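Local coordinates for protein Can2 (Sulfobacillus thermosulfidooxidans, PDB 7BDV) that binds the CRISPR signalling molecule cyclic tetra-adenylate through its CARF domain and acts as a dual-specificity nuclease that potentiates type III CRISPR defence, at residues C16-H21 against Q50-A55; P28-P33 against E57-E62; R168-L173 against L211-I216. One frame throughout, in Å; residues are numbered along the deposited sequence.

Interaction 1: residues C16-H21 against Q50-A55; sequences CLLSDH and QRFRQA. With nucleotides of chain E.
Phe52 of helix 47-55 reaches down to the end of strand 13-17, where Cys16 and Leu18 receive its ring. The link between the two segments is wholly apolar. Cys16 SG lies 5.1 Å from the centroid of the Phe52 ring and 45° off its normal, an oblique sulfur-aromatic contact with CE2 as the nearest ring atom. Leu18 brings the methyl CD2 to within 4.4 Å of Phe52 CD2, also obliquely. With CG anti to the backbone N (chi1 -174°), the phenyl extends from the helix toward the sheet, where Val37 and Leu39 of strand 36-41 and Asn25 and Val26 of helix 23-31 pack round it. A flat, bulky ring suits this buried place, and the small thiol of Cys16 can lie beside it.

Polar bonds take over beyond the strand, most of them to the cyclic nucleotide. OP1 of A1 of chain E accepts from Ser19 OG at 2.6 Å and from the backbone N of His21 at 3.0 Å. The ribose of A4 of chain E is held twice by Asp20: its N donates to O2' at 3.2 Å, and O2' donates in turn to OD2 at 2.5 Å, which suits an acidic residue. The His21 ring has OP2 of A1 of chain E at its edge, in plane, while His21 CB lies 3.4 Å from C2 of that nucleotide's adenine; ND1 is hydrogen-bonded to the hydroxyl of Tyr150. A ligand-binding loop following the first strand of a Rossmann-like sheet, backed by a helix packed on that sheet, is characteristic of the cyclic oligoadenylate site of CARF domains.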
loop_
_atom_site.group_PDB
_atom_site.type_symbol
_atom_site.label_atom_id
_atom_site.label_comp_id
_atom_site.label_asym_id
_atom_site.label_seq_id
_atom_site.Cartn_x
_atom_site.Cartn_y
_atom_site.Cartn_z
ATOM N N CYS A 16 -16.964 17.637 -10.925
ATOM C CA CYS A 16 -15.821 16.744 -10.642
ATOM C C CYS A 16 -16.216 15.276 -10.689
ATOM O O CYS A 16 -17.417 14.914 -10.543
ATOM C CB CYS A 16 -15.057 17.172 -9.406
ATOM S SG CYS A 16 -16.103 17.488 -7.984
ATOM N N LEU A 17 -15.212 14.456 -10.991
ATOM C CA LEU A 17 -15.379 12.996 -11.220
ATOM C C LEU A 17 -14.874 12.294 -9.971
ATOM O O LEU A 17 -13.662 12.389 -9.726
ATOM C CB LEU A 17 -14.546 12.586 -12.445
ATOM C CG LEU A 17 -15.087 12.981 -13.807
ATOM C CD1 LEU A 17 -15.382 14.461 -13.884
ATOM C CD2 LEU A 17 -14.097 12.601 -14.892
ATOM N N LEU A 18 -15.726 11.574 -9.236
ATOM C CA LEU A 18 -15.335 10.943 -7.956
ATOM C C LEU A 18 -14.670 9.583 -8.223
ATOM O O LEU A 18 -15.122 8.841 -9.111
ATOM C CB LEU A 18 -16.560 10.766 -7.062
ATOM C CG LEU A 18 -17.232 12.074 -6.636
ATOM C CD1 LEU A 18 -18.099 11.857 -5.403
ATOM C CD2 LEU A 18 -16.213 13.169 -6.350
ATOM N N SER A 19 -13.704 9.242 -7.388
ATOM C CA SER A 19 -12.824 8.060 -7.559
ATOM C C SER A 19 -12.120 7.778 -6.241
ATOM O O SER A 19 -12.466 8.478 -5.219
ATOM C CB SER A 19 -11.872 8.300 -8.715
ATOM O OG SER A 19 -11.042 9.406 -8.497
ATOM N N ASP A 20 -11.183 6.817 -6.200
ATOM C CA ASP A 20 -10.489 6.462 -4.935
ATOM C C ASP A 20 -9.990 7.698 -4.199
ATOM O O ASP A 20 -10.076 7.687 -2.946
ATOM C CB ASP A 20 -9.312 5.508 -5.147
ATOM C CG ASP A 20 -9.758 4.109 -5.525
ATOM O OD1 ASP A 20 -10.539 3.512 -4.741
ATOM O OD2 ASP A 20 -9.360 3.650 -6.625
ATOM N N HIS A 21 -9.379 8.667 -4.887
ATOM C CA HIS A 21 -8.696 9.806 -4.234
ATOM C C HIS A 21 -9.518 11.076 -4.461
ATOM O O HIS A 21 -9.421 11.630 -5.523
ATOM C CB HIS A 21 -7.245 9.936 -4.706
ATOM C CG HIS A 21 -6.501 8.670 -4.415
ATOM N ND1 HIS A 21 -6.020 8.365 -3.153
ATOM C CD2 HIS A 21 -6.183 7.630 -5.206
ATOM C CE1 HIS A 21 -5.451 7.170 -3.188
ATOM N NE2 HIS A 21 -5.502 6.703 -4.451
ATOM N N GLN A 50 -20.595 10.969 0.183
ATOM C CA GLN A 50 -20.712 11.251 1.650
ATOM C C GLN A 50 -19.350 11.718 2.189
ATOM O O GLN A 50 -19.302 12.711 2.956
ATOM C CB GLN A 50 -21.264 10.011 2.355
ATOM C CG GLN A 50 -21.491 10.126 3.860
ATOM C CD GLN A 50 -22.265 8.941 4.419
ATOM O OE1 GLN A 50 -23.328 8.569 3.912
ATOM N NE2 GLN A 50 -21.767 8.342 5.493
ATOM N N ARG A 51 -18.257 11.074 1.768
ATOM C CA ARG A 51 -16.887 11.552 2.121
ATOM C C ARG A 51 -16.665 12.979 1.614
ATOM O O ARG A 51 -16.105 13.771 2.380
ATOM C CB ARG A 51 -15.827 10.611 1.590
ATOM C CG ARG A 51 -15.862 9.273 2.306
ATOM C CD ARG A 51 -14.682 8.475 1.815
ATOM N NE ARG A 51 -14.608 7.152 2.394
ATOM C CZ ARG A 51 -13.651 6.287 2.105
ATOM N NH1 ARG A 51 -12.699 6.607 1.239
ATOM N NH2 ARG A 51 -13.663 5.096 2.671
ATOM N N PHE A 52 -17.079 13.289 0.391
ATOM C CA PHE A 52 -16.913 14.631 -0.216
ATOM C C PHE A 52 -17.659 15.671 0.635
ATOM O O PHE A 52 -17.123 16.764 0.815
ATOM C CB PHE A 52 -17.435 14.670 -1.647
ATOM C CG PHE A 52 -17.165 15.969 -2.355
ATOM C CD1 PHE A 52 -18.024 17.047 -2.213
ATOM C CD2 PHE A 52 -16.009 16.145 -3.112
ATOM C CE1 PHE A 52 -17.745 18.263 -2.821
ATOM C CE2 PHE A 52 -15.738 17.350 -3.721
ATOM C CZ PHE A 52 -16.604 18.414 -3.579
ATOM N N ARG A 53 -18.880 15.346 1.075
ATOM C CA ARG A 53 -19.716 16.259 1.904
ATOM C C ARG A 53 -19.008 16.491 3.239
ATOM O O ARG A 53 -18.937 17.642 3.676
ATOM C CB ARG A 53 -21.120 15.671 2.093
ATOM C CG ARG A 53 -21.930 15.561 0.808
ATOM C CD ARG A 53 -23.353 15.026 1.033
ATOM N NE ARG A 53 -24.188 15.123 -0.158
ATOM C CZ ARG A 53 -24.841 16.230 -0.543
ATOM N NH1 ARG A 53 -24.759 17.353 0.158
ATOM N NH2 ARG A 53 -25.568 16.214 -1.647
ATOM N N GLN A 54 -18.503 15.427 3.860
ATOM C CA GLN A 54 -17.819 15.458 5.176
ATOM C C GLN A 54 -16.527 16.272 5.071
ATOM O O GLN A 54 -16.256 17.085 5.992
ATOM C CB GLN A 54 -17.545 14.026 5.652
ATOM C CG GLN A 54 -17.085 13.908 7.091
ATOM C CD GLN A 54 -17.999 14.658 8.034
ATOM O OE1 GLN A 54 -19.211 14.707 7.855
ATOM N NE2 GLN A 54 -17.409 15.283 9.036
ATOM N N ALA A 55 -15.754 16.090 3.995
ATOM C CA ALA A 55 -14.481 16.812 3.786
ATOM C C ALA A 55 -14.760 18.309 3.587
ATOM O O ALA A 55 -13.920 19.116 4.009
ATOM C CB ALA A 55 -13.735 16.245 2.609
ATOM P P A E 1 -7.829 7.897 -8.906
ATOM O OP1 A E 1 -8.800 8.329 -7.823
ATOM O OP2 A E 1 -6.703 7.086 -8.287
ATOM O "O5'" A E 1 -7.250 9.185 -9.634
ATOM C "C5'" A E 1 -6.646 10.176 -8.810
ATOM C "C4'" A E 1 -5.887 11.095 -9.710
ATOM O "O4'" A E 1 -5.602 12.306 -8.980
ATOM C "C3'" A E 1 -4.519 10.588 -10.177
ATOM O "O3'" A E 1 -4.146 11.313 -11.310
ATOM C "C2'" A E 1 -3.606 11.096 -9.077
ATOM O "O2'" A E 1 -2.275 11.177 -9.534
ATOM C "C1'" A E 1 -4.209 12.493 -8.915
ATOM N N9 A E 1 -3.961 13.216 -7.711
ATOM C C8 A E 1 -3.727 14.560 -7.652
ATOM N N7 A E 1 -3.570 14.998 -6.435
ATOM C C5 A E 1 -3.744 13.883 -5.647
ATOM C C6 A E 1 -3.713 13.701 -4.257
ATOM N N6 A E 1 -3.499 14.678 -3.386
ATOM N N1 A E 1 -3.953 12.460 -3.799
ATOM C C2 A E 1 -4.176 11.480 -4.671
ATOM N N3 A E 1 -4.192 11.518 -5.980
ATOM C C4 A E 1 -3.997 12.771 -6.421
ATOM P P A E 4 -7.232 4.651 -15.333
ATOM O OP1 A E 4 -8.306 4.676 -16.358
ATOM O OP2 A E 4 -6.056 5.529 -15.076
ATOM O "O5'" A E 4 -8.213 4.784 -14.070
ATOM C "C5'" A E 4 -7.707 4.919 -12.767
ATOM C "C4'" A E 4 -8.689 5.790 -12.020
ATOM O "O4'" A E 4 -10.030 5.222 -12.143
ATOM C "C3'" A E 4 -8.409 5.898 -10.527
ATOM O "O3'" A E 4 -8.577 7.278 -10.164
ATOM C "C2'" A E 4 -9.458 4.967 -9.926
ATOM O "O2'" A E 4 -9.741 5.209 -8.562
ATOM C "C1'" A E 4 -10.630 5.217 -10.868
ATOM N N9 A E 4 -11.666 4.208 -10.857
ATOM C C8 A E 4 -11.513 2.821 -10.967
ATOM N N7 A E 4 -12.675 2.192 -10.939
ATOM C C5 A E 4 -13.626 3.201 -10.779
ATOM C C6 A E 4 -15.034 3.176 -10.644
ATOM N N6 A E 4 -15.731 2.051 -10.660
ATOM N N1 A E 4 -15.696 4.359 -10.471
ATOM C C2 A E 4 -14.960 5.480 -10.423
ATOM N N3 A E 4 -13.634 5.626 -10.550
ATOM C C4 A E 4 -13.017 4.436 -10.714
#

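Interaction 2: residues P28-P33 against E57-E62; sequences PVIQAP and ESVPTE
Val59 turns its side chain toward helix 23-31 and meets Val29 and Ile30 of its last turn and Pro33 just beyond. Its two methyls divide the work. Val59 CG1, anti to the backbone N (chi1 165°), points at the Pro33 ring, 3.5 Å from Pro33 CB, closer than usual for carbon atoms, and 3.7 Å from Pro33 CG. The valine branch and the pyrrolidine ring cross at about a right angle, and the methyl CG1 meets the ring at its CB and CG. Val59 CG1 also touches Val29, lying 3.7 Å from Val29 O and 4.3 Å from Val29 CG1. The other methyl, Val59 CG2, serves Ile30, whose long side chain brings Ile30 CD1 to within 4.3 Å. Beta-branched Val29 and Ile30 offer broad apolar sides on the last turn of the helix, and Pro33 suits the loop just after it, being rigid and apolar. On the other segment, Val59 lies in the loop leading from helix 47-55 to strand 62-67, whose Glu62 forms a salt bridge with Arg36. Thr56 also packs against Val29 and Ile30. Since the contact is made almost wholly by hydrocarbon, its specificity comes from shape, and the hydrophobic effect and dispersion probably supply its stability.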
loop_
_atom_site.group_PDB
_atom_site.type_symbol
_atom_site.label_atom_id
_atom_site.label_comp_id
_atom_site.label_asym_id
_atom_site.label_seq_id
_atom_site.Cartn_x
_atom_site.Cartn_y
_atom_site.Cartn_z
ATOM N N PRO A 28 -9.514 22.339 -4.485
ATOM C CA PRO A 28 -10.034 23.559 -5.106
ATOM C C PRO A 28 -11.308 24.156 -4.472
ATOM O O PRO A 28 -11.485 25.356 -4.538
ATOM C CB PRO A 28 -10.297 23.132 -6.551
ATOM C CG PRO A 28 -9.399 21.924 -6.748
ATOM C CD PRO A 28 -9.455 21.213 -5.432
ATOM N N VAL A 29 -12.159 23.328 -3.888
ATOM C CA VAL A 29 -13.464 23.720 -3.253
ATOM C C VAL A 29 -13.188 24.395 -1.903
ATOM O O VAL A 29 -13.896 25.382 -1.581
ATOM C CB VAL A 29 -14.389 22.492 -3.112
ATOM C CG1 VAL A 29 -15.597 22.757 -2.224
ATOM C CG2 VAL A 29 -14.829 21.994 -4.484
ATOM N N ILE A 30 -12.194 23.912 -1.153
ATOM C CA ILE A 30 -11.800 24.487 0.165
ATOM C C ILE A 30 -11.086 25.820 -0.074
ATOM O O ILE A 30 -11.348 26.772 0.702
ATOM C CB ILE A 30 -10.915 23.511 0.973
ATOM C CG1 ILE A 30 -11.559 22.141 1.166
ATOM C CG2 ILE A 30 -10.521 24.129 2.300
ATOM C CD1 ILE A 30 -12.893 22.159 1.851
ATOM N N GLN A 31 -10.214 25.876 -1.094
ATOM C CA GLN A 31 -9.437 27.078 -1.465
ATOM C C GLN A 31 -10.399 28.219 -1.841
ATOM O O GLN A 31 -10.214 29.324 -1.303
ATOM C CB GLN A 31 -8.473 26.757 -2.605
ATOM C CG GLN A 31 -7.533 27.912 -2.922
ATOM C CD GLN A 31 -6.278 27.469 -3.639
ATOM O OE1 GLN A 31 -5.508 26.644 -3.141
ATOM N NE2 GLN A 31 -6.053 28.024 -4.821
ATOM N N ALA A 32 -11.347 27.950 -2.741
ATOM C CA ALA A 32 -12.249 28.927 -3.398
ATOM C C ALA A 32 -13.657 28.331 -3.537
ATOM O O ALA A 32 -13.985 27.693 -4.534
ATOM C CB ALA A 32 -11.669 29.311 -4.745
ATOM N N PRO A 33 -14.533 28.488 -2.526
ATOM C CA PRO A 33 -15.862 27.857 -2.554
ATOM C C PRO A 33 -16.706 28.256 -3.766
ATOM O O PRO A 33 -16.926 29.428 -3.994
ATOM C CB PRO A 33 -16.517 28.365 -1.264
ATOM C CG PRO A 33 -15.342 28.716 -0.355
ATOM C CD PRO A 33 -14.276 29.249 -1.290
ATOM N N GLU A 57 -17.521 20.025 4.707
ATOM C CA GLU A 57 -18.597 20.459 5.651
ATOM C C GLU A 57 -18.397 21.930 6.060
ATOM O O GLU A 57 -19.419 22.628 6.221
ATOM C CB GLU A 57 -18.656 19.566 6.896
ATOM N N SER A 58 -17.143 22.380 6.218
ATOM C CA SER A 58 -16.755 23.762 6.637
ATOM C C SER A 58 -17.142 24.795 5.564
ATOM O O SER A 58 -17.175 25.974 5.870
ATOM C CB SER A 58 -15.276 23.858 6.910
ATOM O OG SER A 58 -14.858 22.928 7.896
ATOM N N VAL A 59 -17.425 24.339 4.338
ATOM C CA VAL A 59 -17.664 25.181 3.140
ATOM C C VAL A 59 -18.957 24.697 2.502
ATOM O O VAL A 59 -18.936 24.150 1.397
ATOM C CB VAL A 59 -16.474 25.043 2.170
ATOM C CG1 VAL A 59 -16.798 25.568 0.782
ATOM C CG2 VAL A 59 -15.219 25.706 2.719
ATOM N N PRO A 60 -20.132 24.850 3.147
ATOM C CA PRO A 60 -21.385 24.403 2.534
ATOM C C PRO A 60 -21.618 25.138 1.205
ATOM O O PRO A 60 -21.644 26.339 1.197
ATOM C CB PRO A 60 -22.474 24.739 3.571
ATOM C CG PRO A 60 -21.835 25.804 4.464
ATOM C CD PRO A 60 -20.345 25.486 4.460
ATOM N N THR A 61 -21.754 24.391 0.114
ATOM C CA THR A 61 -22.291 24.862 -1.198
ATOM C C THR A 61 -23.538 24.062 -1.577
ATOM O O THR A 61 -23.908 23.202 -0.804
ATOM C CB THR A 61 -21.280 24.666 -2.331
ATOM N N GLU A 62 -24.108 24.317 -2.754
ATOM C CA GLU A 62 -25.142 23.462 -3.384
ATOM C C GLU A 62 -24.432 22.259 -4.024
ATOM O O GLU A 62 -23.566 22.508 -4.882
ATOM C CB GLU A 62 -25.948 24.253 -4.420
ATOM C CG GLU A 62 -26.970 23.422 -5.171
ATOM C CD GLU A 62 -27.748 24.144 -6.257
ATOM O OE1 GLU A 62 -27.461 25.344 -6.498
ATOM O OE2 GLU A 62 -28.634 23.493 -6.875
#

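Interaction 3: residues R168-L173 against L211-I216; sequences REVEDL and LKANLI
Within 168-173, Val170 makes the contact with 211-216, using both methyls. The tight part is on the CG2 side, where Val170 CG2 lies 3.5 Å from Ala213 CB, shorter than usual carbon-carbon contact. Alanine suits this place because its single methyl lets the backbones come near, the CA atoms of Val170 and Ala213 being 7.3 Å apart. Leu215 makes the more relaxed part: its CD1 meets Val170 CG1 at 3.8 Å and CG2 at 4.2 Å, the two side chains reaching toward each other tip to tip. The leucine's CG is anti to its carbonyl carbon (chi1 -81°), a setting that carries the branched end toward the valine. Phe236 of helix 231-254 touches both Val170 and Leu215, and Trp167 also lies against Leu215, so these two are buried.

Toward solvent the character changes. Asn214 is exposed, with a positive phi of 63°, and completes a Schellman motif at the C-terminal end of the helix that begins at 205; asparagine tolerates that left-handed backbone better than most residues. The reversal lets the chain turn back and deliver Leu215 to the interior immediately after Ala213. Nearby polar groups bind other parts of the chain: Ala213 O accepts from Trp167 NE1, and Asn214 O is bonded to the hydroxyl of Thr229. Across the two segments the chemistry is purely apolar, which implies that close fit and exclusion of water, without directional bonding, join the helix to this turn.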
loop_
_atom_site.group_PDB
_atom_site.type_symbol
_atom_site.label_atom_id
_atom_site.label_comp_id
_atom_site.label_asym_id
_atom_site.label_seq_id
_atom_site.Cartn_x
_atom_site.Cartn_y
_atom_site.Cartn_z
ATOM N N ARG A 168 14.004 17.661 29.538
ATOM C CA ARG A 168 14.372 18.220 28.212
ATOM C C ARG A 168 15.903 18.187 28.032
ATOM O O ARG A 168 16.366 17.854 26.903
ATOM C CB ARG A 168 13.821 19.643 28.066
ATOM N N GLU A 169 16.661 18.517 29.079
ATOM C CA GLU A 169 18.151 18.496 29.055
ATOM C C GLU A 169 18.627 17.076 28.741
ATOM O O GLU A 169 19.586 16.951 27.962
ATOM C CB GLU A 169 18.743 18.971 30.382
ATOM N N VAL A 170 17.984 16.061 29.324
ATOM C CA VAL A 170 18.362 14.624 29.167
ATOM C C VAL A 170 18.112 14.218 27.712
ATOM O O VAL A 170 19.007 13.594 27.106
ATOM C CB VAL A 170 17.601 13.718 30.154
ATOM C CG1 VAL A 170 18.031 12.266 30.008
ATOM C CG2 VAL A 170 17.794 14.166 31.589
ATOM N N GLU A 171 16.937 14.595 27.194
ATOM C CA GLU A 171 16.474 14.365 25.807
ATOM C C GLU A 171 17.549 14.837 24.811
ATOM O O GLU A 171 17.928 14.016 23.933
ATOM C CB GLU A 171 15.143 15.102 25.630
ATOM C CG GLU A 171 14.587 15.060 24.239
ATOM C CD GLU A 171 13.496 16.106 24.024
ATOM O OE1 GLU A 171 12.673 16.318 24.969
ATOM O OE2 GLU A 171 13.491 16.736 22.948
ATOM N N ASP A 172 18.031 16.076 24.962
ATOM C CA ASP A 172 19.092 16.684 24.103
ATOM C C ASP A 172 20.403 15.878 24.250
ATOM O O ASP A 172 21.056 15.626 23.210
ATOM C CB ASP A 172 19.364 18.157 24.430
ATOM C CG ASP A 172 18.183 19.115 24.357
ATOM O OD1 ASP A 172 17.230 18.855 23.580
ATOM O OD2 ASP A 172 18.239 20.134 25.073
ATOM N N LEU A 173 20.788 15.487 25.473
ATOM C CA LEU A 173 22.058 14.744 25.742
ATOM C C LEU A 173 21.977 13.343 25.123
ATOM O O LEU A 173 22.979 12.891 24.560
ATOM C CB LEU A 173 22.326 14.672 27.245
ATOM N N LEU A 211 20.336 9.801 37.568
ATOM C CA LEU A 211 20.202 10.094 39.026
ATOM C C LEU A 211 19.898 11.581 39.229
ATOM O O LEU A 211 18.891 11.864 39.897
ATOM C CB LEU A 211 21.469 9.651 39.755
ATOM C CG LEU A 211 21.554 8.137 40.029
ATOM C CD1 LEU A 211 22.960 7.743 40.490
ATOM C CD2 LEU A 211 20.506 7.681 41.051
ATOM N N LYS A 212 20.679 12.478 38.612
ATOM C CA LYS A 212 20.548 13.966 38.722
ATOM C C LYS A 212 19.207 14.426 38.151
ATOM O O LYS A 212 18.596 15.334 38.749
ATOM C CB LYS A 212 21.683 14.689 37.988
ATOM N N ALA A 213 18.757 13.826 37.043
ATOM C CA ALA A 213 17.467 14.136 36.381
ATOM C C ALA A 213 16.295 13.564 37.183
ATOM O O ALA A 213 15.157 13.912 36.856
ATOM C CB ALA A 213 17.457 13.594 34.980
ATOM N N ASN A 214 16.562 12.674 38.154
ATOM C CA ASN A 214 15.525 11.970 38.953
ATOM C C ASN A 214 14.680 11.087 38.017
ATOM O O ASN A 214 13.443 11.058 38.166
ATOM C CB ASN A 214 14.667 12.964 39.755
ATOM C CG ASN A 214 13.711 12.262 40.697
ATOM O OD1 ASN A 214 14.130 11.407 41.479
ATOM N ND2 ASN A 214 12.426 12.585 40.606
ATOM N N LEU A 215 15.322 10.376 37.088
ATOM C CA LEU A 215 14.663 9.378 36.203
ATOM C C LEU A 215 14.764 7.986 36.834
ATOM O O LEU A 215 13.826 7.182 36.655
ATOM C CB LEU A 215 15.352 9.400 34.826
ATOM C CG LEU A 215 14.904 10.500 33.883
ATOM C CD1 LEU A 215 15.856 10.638 32.704
ATOM C CD2 LEU A 215 13.490 10.268 33.384
ATOM N N ILE A 216 15.895 7.704 37.485
ATOM C CA ILE A 216 16.133 6.491 38.308
ATOM C C ILE A 216 16.442 6.927 39.742
ATOM O O ILE A 216 16.927 8.047 39.934
ATOM C CB ILE A 216 17.257 5.623 37.722
ATOM C CG1 ILE A 216 18.636 6.282 37.873
ATOM C CG2 ILE A 216 16.936 5.261 36.274
ATOM C CD1 ILE A 216 19.797 5.395 37.439
#

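How the interactions relate
From the N terminus, strand 13-17 opens interaction 1, and helix 23-31 opens interaction 2 before helix 47-55 closes the first and the loop after it closes the second. The two loops therefore cross, and both span strand 36-41. Their centres are 13 Å apart and they touch, Phe52 CZ lying 4.1 Å from Val29 CG2; together they tie helix 47-55 to the end of strand 13-17, and helix 23-31 to the loop leading into strand 62-67. Interaction 3 comes later in series, closing a loop of mostly helical chain between helix 168-176 and the end of helix 205-212. It lies on the opposite side of the chain's centre, its centre about 48 Å from the centre of each of the other two.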